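Local structure of Alpha/beta hydrolase fold protein (Marinomonas mediterranea, 6CXT) at residues H7-E15 with I32-L41. The protein carries, through this N-terminal carrier-protein domain, a pyrrolyl thioester on a phosphopantetheine arm and presents it to a flavin-dependent oxidase in pyrrole biosynthesis. Numbering follows the deposited sequence.
Sequences HFINNDLLE and ILDSLSMVLL. With FK4 (S-[2-({N-[(2R)-2-hydroxy-4-{[(R)-hydroxy(oxo)-lambda~5~-phosphanyl]oxy}-3,3-dimethylbutanoyl]-beta-alanyl}amino)ethyl] 1H-pyrrole-2-carbothioate), chain C.
At the end of a wider pi-type turn at 9-13, where Leu14 N bonds Ile9 O at 2.8 Å, Leu13 sets both methyls against the helix bearing the phosphopantetheine arm: CD1 lies 3.8 Å from Ser37 CB, and CD2 lies 3.8 Å from Leu40 CB. Helices 7-13 and 35-41, at 124°, are part of a carrier-protein helical bundle; helix 66-75 packs on the same core, Val66 against Ile9 and Leu69 against Leu41. The Leu13 and Leu40 side chains run past one another in opposite directions. One turn earlier, Phe8 holds CG anti to its own N (chi1 176°), turning the ring obliquely toward the far helix, CE2 3.8 Å from Leu41 CA and CZ near Leu40 O. Since the ring also stacks on His44, an alanine at Phe8 would probably open a gap beside Leu41 and leave that imidazole without its aromatic neighbour. Ile9 and Ile32 cross near a right angle, CG2 to CG2 at 3.9 Å. No hydrogen bond joins the segments; within 32-41, Asp34 and Ser37 form a capping box. Ser37 N meets Asp34 OD1 at 2.9 Å (N-H...OD1 173°); reciprocally, Asp34 N meets Ser37 OG at 2.8 Å in one of two modelled serine conformers. Beside that cap, Ser35 OG is bonded covalently to P02 of the pyrrolyl-phosphopantetheine at 1.6 Å.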
loop_
_atom_site.group_PDB
_atom_site.type_symbol
_atom_site.label_atom_id
_atom_site.label_comp_id
_atom_site.label_asym_id
_atom_site.label_seq_id
_atom_site.Cartn_x
_atom_site.Cartn_y
_atom_site.Cartn_z
ATOM N N HIS A 7 -25.112 5.130 33.348
ATOM C CA HIS A 7 -25.703 4.818 32.068
ATOM C C HIS A 7 -24.507 4.792 31.117
ATOM O O HIS A 7 -24.341 3.916 30.316
ATOM C CB HIS A 7 -26.637 5.942 31.694
ATOM C CG HIS A 7 -27.261 5.791 30.343
ATOM N ND1 HIS A 7 -27.204 6.774 29.383
ATOM C CD2 HIS A 7 -27.972 4.782 29.803
ATOM C CE1 HIS A 7 -27.848 6.376 28.305
ATOM N NE2 HIS A 7 -28.336 5.174 28.539
ATOM N N PHE A 8 -23.691 5.794 31.294
ATOM C CA PHE A 8 -22.441 5.999 30.551
ATOM C C PHE A 8 -21.545 4.745 30.510
ATOM O O PHE A 8 -21.117 4.319 29.415
ATOM C CB PHE A 8 -21.669 7.220 31.046
ATOM C CG PHE A 8 -20.333 7.395 30.360
ATOM C CD1 PHE A 8 -20.247 7.950 29.053
ATOM C CD2 PHE A 8 -19.144 6.965 30.982
ATOM C CE1 PHE A 8 -19.008 8.099 28.419
ATOM C CE2 PHE A 8 -17.908 7.092 30.328
ATOM C CZ PHE A 8 -17.845 7.655 29.050
ATOM N N ILE A 9 -21.284 4.120 31.670
ATOM C CA ILE A 9 -20.360 3.002 31.741
ATOM C C ILE A 9 -20.941 1.838 30.982
ATOM O O ILE A 9 -20.214 1.095 30.314
ATOM C CB ILE A 9 -19.988 2.578 33.205
ATOM C CG1 ILE A 9 -19.078 3.622 33.832
ATOM C CG2 ILE A 9 -19.427 1.148 33.264
ATOM C CD1 ILE A 9 -19.067 3.610 35.374
ATOM N N ASN A 10 -22.254 1.674 31.106
ATOM C CA ASN A 10 -22.941 0.591 30.453
ATOM C C ASN A 10 -22.922 0.779 28.925
ATOM O O ASN A 10 -22.697 -0.169 28.191
ATOM C CB ASN A 10 -24.395 0.567 30.933
ATOM C CG ASN A 10 -24.869 -0.817 31.244
ATOM O OD1 ASN A 10 -25.572 -1.445 30.450
ATOM N ND2 ASN A 10 -24.486 -1.314 32.400
ATOM N N ASN A 11 -23.161 2.003 28.476
ATOM C CA ASN A 11 -23.357 2.246 27.042
ATOM C C ASN A 11 -22.048 2.433 26.296
ATOM O O ASN A 11 -21.753 1.639 25.416
ATOM C CB ASN A 11 -24.338 3.390 26.799
ATOM C CG ASN A 11 -25.775 2.974 27.097
ATOM O OD1 ASN A 11 -26.172 1.818 26.902
ATOM N ND2 ASN A 11 -26.552 3.909 27.587
ATOM N N ASP A 12 -21.272 3.440 26.717
ATOM C CA ASP A 12 -19.964 3.755 26.174
ATOM C C ASP A 12 -18.871 2.736 26.518
ATOM O O ASP A 12 -18.138 2.329 25.615
ATOM C CB ASP A 12 -19.536 5.170 26.553
ATOM C CG ASP A 12 -20.344 6.255 25.811
ATOM O OD1 ASP A 12 -21.541 6.016 25.547
ATOM O OD2 ASP A 12 -19.783 7.345 25.530
ATOM N N LEU A 13 -18.744 2.319 27.786
ATOM C CA LEU A 13 -17.656 1.417 28.130
ATOM C C LEU A 13 -17.988 -0.039 27.911
ATOM O O LEU A 13 -17.171 -0.773 27.393
ATOM C CB LEU A 13 -17.047 1.696 29.514
ATOM C CG LEU A 13 -16.686 3.142 29.877
ATOM C CD1 LEU A 13 -15.905 3.214 31.192
ATOM C CD2 LEU A 13 -15.898 3.928 28.816
ATOM N N LEU A 14 -19.182 -0.486 28.269
ATOM C CA LEU A 14 -19.437 -1.924 28.172
ATOM C C LEU A 14 -20.309 -2.294 26.985
ATOM O O LEU A 14 -20.408 -3.488 26.626
ATOM C CB LEU A 14 -20.060 -2.448 29.481
ATOM C CG LEU A 14 -19.132 -2.370 30.698
ATOM C CD1 LEU A 14 -19.917 -2.525 31.996
ATOM C CD2 LEU A 14 -17.964 -3.352 30.589
ATOM N N GLU A 15 -20.962 -1.277 26.407
ATOM C CA GLU A 15 -21.867 -1.457 25.276
ATOM C C GLU A 15 -22.894 -2.577 25.524
ATOM O O GLU A 15 -23.780 -2.460 26.400
ATOM C CB GLU A 15 -21.041 -1.718 24.003
ATOM C CG GLU A 15 -20.019 -0.622 23.692
ATOM C CD GLU A 15 -19.824 -0.408 22.189
ATOM O OE1 GLU A 15 -19.258 0.646 21.830
ATOM O OE2 GLU A 15 -20.254 -1.283 21.393
ATOM N N ILE A 32 -13.232 -3.375 34.231
ATOM C CA ILE A 32 -14.084 -2.436 33.520
ATOM C C ILE A 32 -13.342 -1.116 33.298
ATOM O O ILE A 32 -13.426 -0.512 32.202
ATOM C CB ILE A 32 -15.420 -2.234 34.294
ATOM C CG1 ILE A 32 -16.224 -3.565 34.288
ATOM C CG2 ILE A 32 -16.193 -1.051 33.746
ATOM C CD1 ILE A 32 -17.444 -3.568 35.228
ATOM N N LEU A 33 -12.607 -0.660 34.311
ATOM C CA LEU A 33 -11.815 0.544 34.186
ATOM C C LEU A 33 -10.375 0.127 33.943
ATOM O O LEU A 33 -9.783 -0.608 34.738
ATOM C CB LEU A 33 -11.833 1.422 35.430
ATOM C CG LEU A 33 -13.086 2.184 35.771
ATOM C CD1 LEU A 33 -12.716 3.236 36.812
ATOM C CD2 LEU A 33 -13.683 2.833 34.533
ATOM N N ASP A 34 -9.837 0.527 32.811
ATOM C CA ASP A 34 -8.466 0.222 32.432
ATOM C C ASP A 34 -7.828 1.453 31.785
ATOM O O ASP A 34 -8.423 2.478 31.762
ATOM C CB ASP A 34 -8.381 -1.032 31.565
ATOM C CG ASP A 34 -9.091 -0.891 30.203
ATOM O OD1 ASP A 34 -9.238 0.202 29.679
ATOM O OD2 ASP A 34 -9.502 -1.902 29.671
ATOM N N SER A 35 -6.623 1.325 31.252
ATOM C CA SER A 35 -5.954 2.497 30.723
ATOM C C SER A 35 -6.788 3.234 29.632
ATOM O O SER A 35 -6.772 4.456 29.572
ATOM C CB SER A 35 -4.652 2.017 30.055
ATOM O OG SER A 35 -4.153 3.083 29.276
ATOM N N LEU A 36 -7.463 2.468 28.779
ATOM C CA LEU A 36 -8.270 3.060 27.674
ATOM C C LEU A 36 -9.635 3.592 28.223
ATOM O O LEU A 36 -9.961 4.758 27.974
ATOM C CB LEU A 36 -8.488 2.035 26.573
ATOM C CG LEU A 36 -7.135 1.625 25.893
ATOM C CD1 LEU A 36 -7.431 0.715 24.738
ATOM C CD2 LEU A 36 -6.280 2.784 25.381
ATOM N N SER A 37 -10.383 2.742 28.944
ATOM C CA SER A 37 -11.718 3.188 29.423
ATOM C C SER A 37 -11.588 4.346 30.389
ATOM O O SER A 37 -12.493 5.191 30.430
ATOM C CB SER A 37 -12.542 2.057 29.979
ATOM O OG SER A 37 -11.827 1.421 31.037
ATOM N N MET A 38 -10.459 4.450 31.091
ATOM C CA MET A 38 -10.241 5.561 32.024
ATOM C C MET A 38 -10.229 6.882 31.284
ATOM O O MET A 38 -10.832 7.852 31.716
ATOM C CB MET A 38 -8.964 5.336 32.857
ATOM C CG MET A 38 -8.581 6.450 33.819
ATOM S SD MET A 38 -9.790 6.532 35.199
ATOM C CE MET A 38 -9.600 4.941 36.023
ATOM N N VAL A 39 -9.586 6.909 30.110
ATOM C CA VAL A 39 -9.523 8.133 29.320
ATOM C C VAL A 39 -10.935 8.590 28.949
ATOM O O VAL A 39 -11.242 9.775 29.031
ATOM C CB VAL A 39 -8.603 7.964 28.053
ATOM C CG1 VAL A 39 -8.548 9.286 27.251
ATOM C CG2 VAL A 39 -7.192 7.619 28.524
ATOM N N LEU A 40 -11.760 7.658 28.519
ATOM C CA LEU A 40 -13.114 8.015 28.062
ATOM C C LEU A 40 -13.949 8.494 29.306
ATOM O O LEU A 40 -14.715 9.473 29.248
ATOM C CB LEU A 40 -13.782 6.796 27.397
ATOM C CG LEU A 40 -13.062 6.298 26.089
ATOM C CD1 LEU A 40 -13.832 5.153 25.482
ATOM C CD2 LEU A 40 -12.905 7.437 25.108
ATOM N N LEU A 41 -13.791 7.764 30.410
ATOM C CA LEU A 41 -14.514 8.121 31.650
ATOM C C LEU A 41 -14.084 9.532 32.098
ATOM O O LEU A 41 -14.933 10.392 32.344
ATOM C CB LEU A 41 -14.211 7.083 32.734
ATOM C CG LEU A 41 -14.917 7.319 34.111
ATOM C CD1 LEU A 41 -16.441 7.230 33.995
ATOM C CD2 LEU A 41 -14.409 6.282 35.104
HETATM O O01 FK4 C . -2.208 4.417 28.334
HETATM P P02 FK4 C . -2.552 3.130 29.155
HETATM O O03 FK4 C . -2.171 1.754 28.503
HETATM C C04 FK4 C . -2.298 1.602 27.119
HETATM C C05 FK4 C . -2.523 0.195 26.650
HETATM C C06 FK4 C . -2.587 0.222 25.100
HETATM C C07 FK4 C . -3.859 -0.300 27.265
HETATM C C08 FK4 C . -1.412 -0.764 27.154
HETATM O O09 FK4 C . -1.759 -2.120 27.017
HETATM C C10 FK4 C . -0.032 -0.483 26.526
HETATM N N11 FK4 C . 0.504 -1.613 25.780
HETATM C C12 FK4 C . 1.760 -1.451 25.137
HETATM C C13 FK4 C . 2.931 -1.892 26.042
HETATM C C14 FK4 C . 4.193 -1.214 25.715
HETATM N N15 FK4 C . 5.286 -2.005 26.088
HETATM C C16 FK4 C . 6.641 -1.474 25.930
HETATM C C17 FK4 C . 7.613 -2.084 26.958
HETATM S S18 FK4 C . 9.103 -1.142 27.125
HETATM C C19 FK4 C . 9.813 -1.232 25.481
HETATM C C20 FK4 C . 11.159 -0.643 25.635
HETATM C C21 FK4 C . 12.214 -0.687 24.751
HETATM C C22 FK4 C . 13.247 0.054 25.361
HETATM C C23 FK4 C . 12.789 0.525 26.616
HETATM N N24 FK4 C . 11.515 0.119 26.798
HETATM O O25 FK4 C . 9.402 -2.110 24.690
HETATM O O26 FK4 C . 4.283 -0.091 25.225
HETATM O O27 FK4 C . 0.591 0.631 26.568
HETATM O O28 FK4 C . -1.840 3.226 30.464
#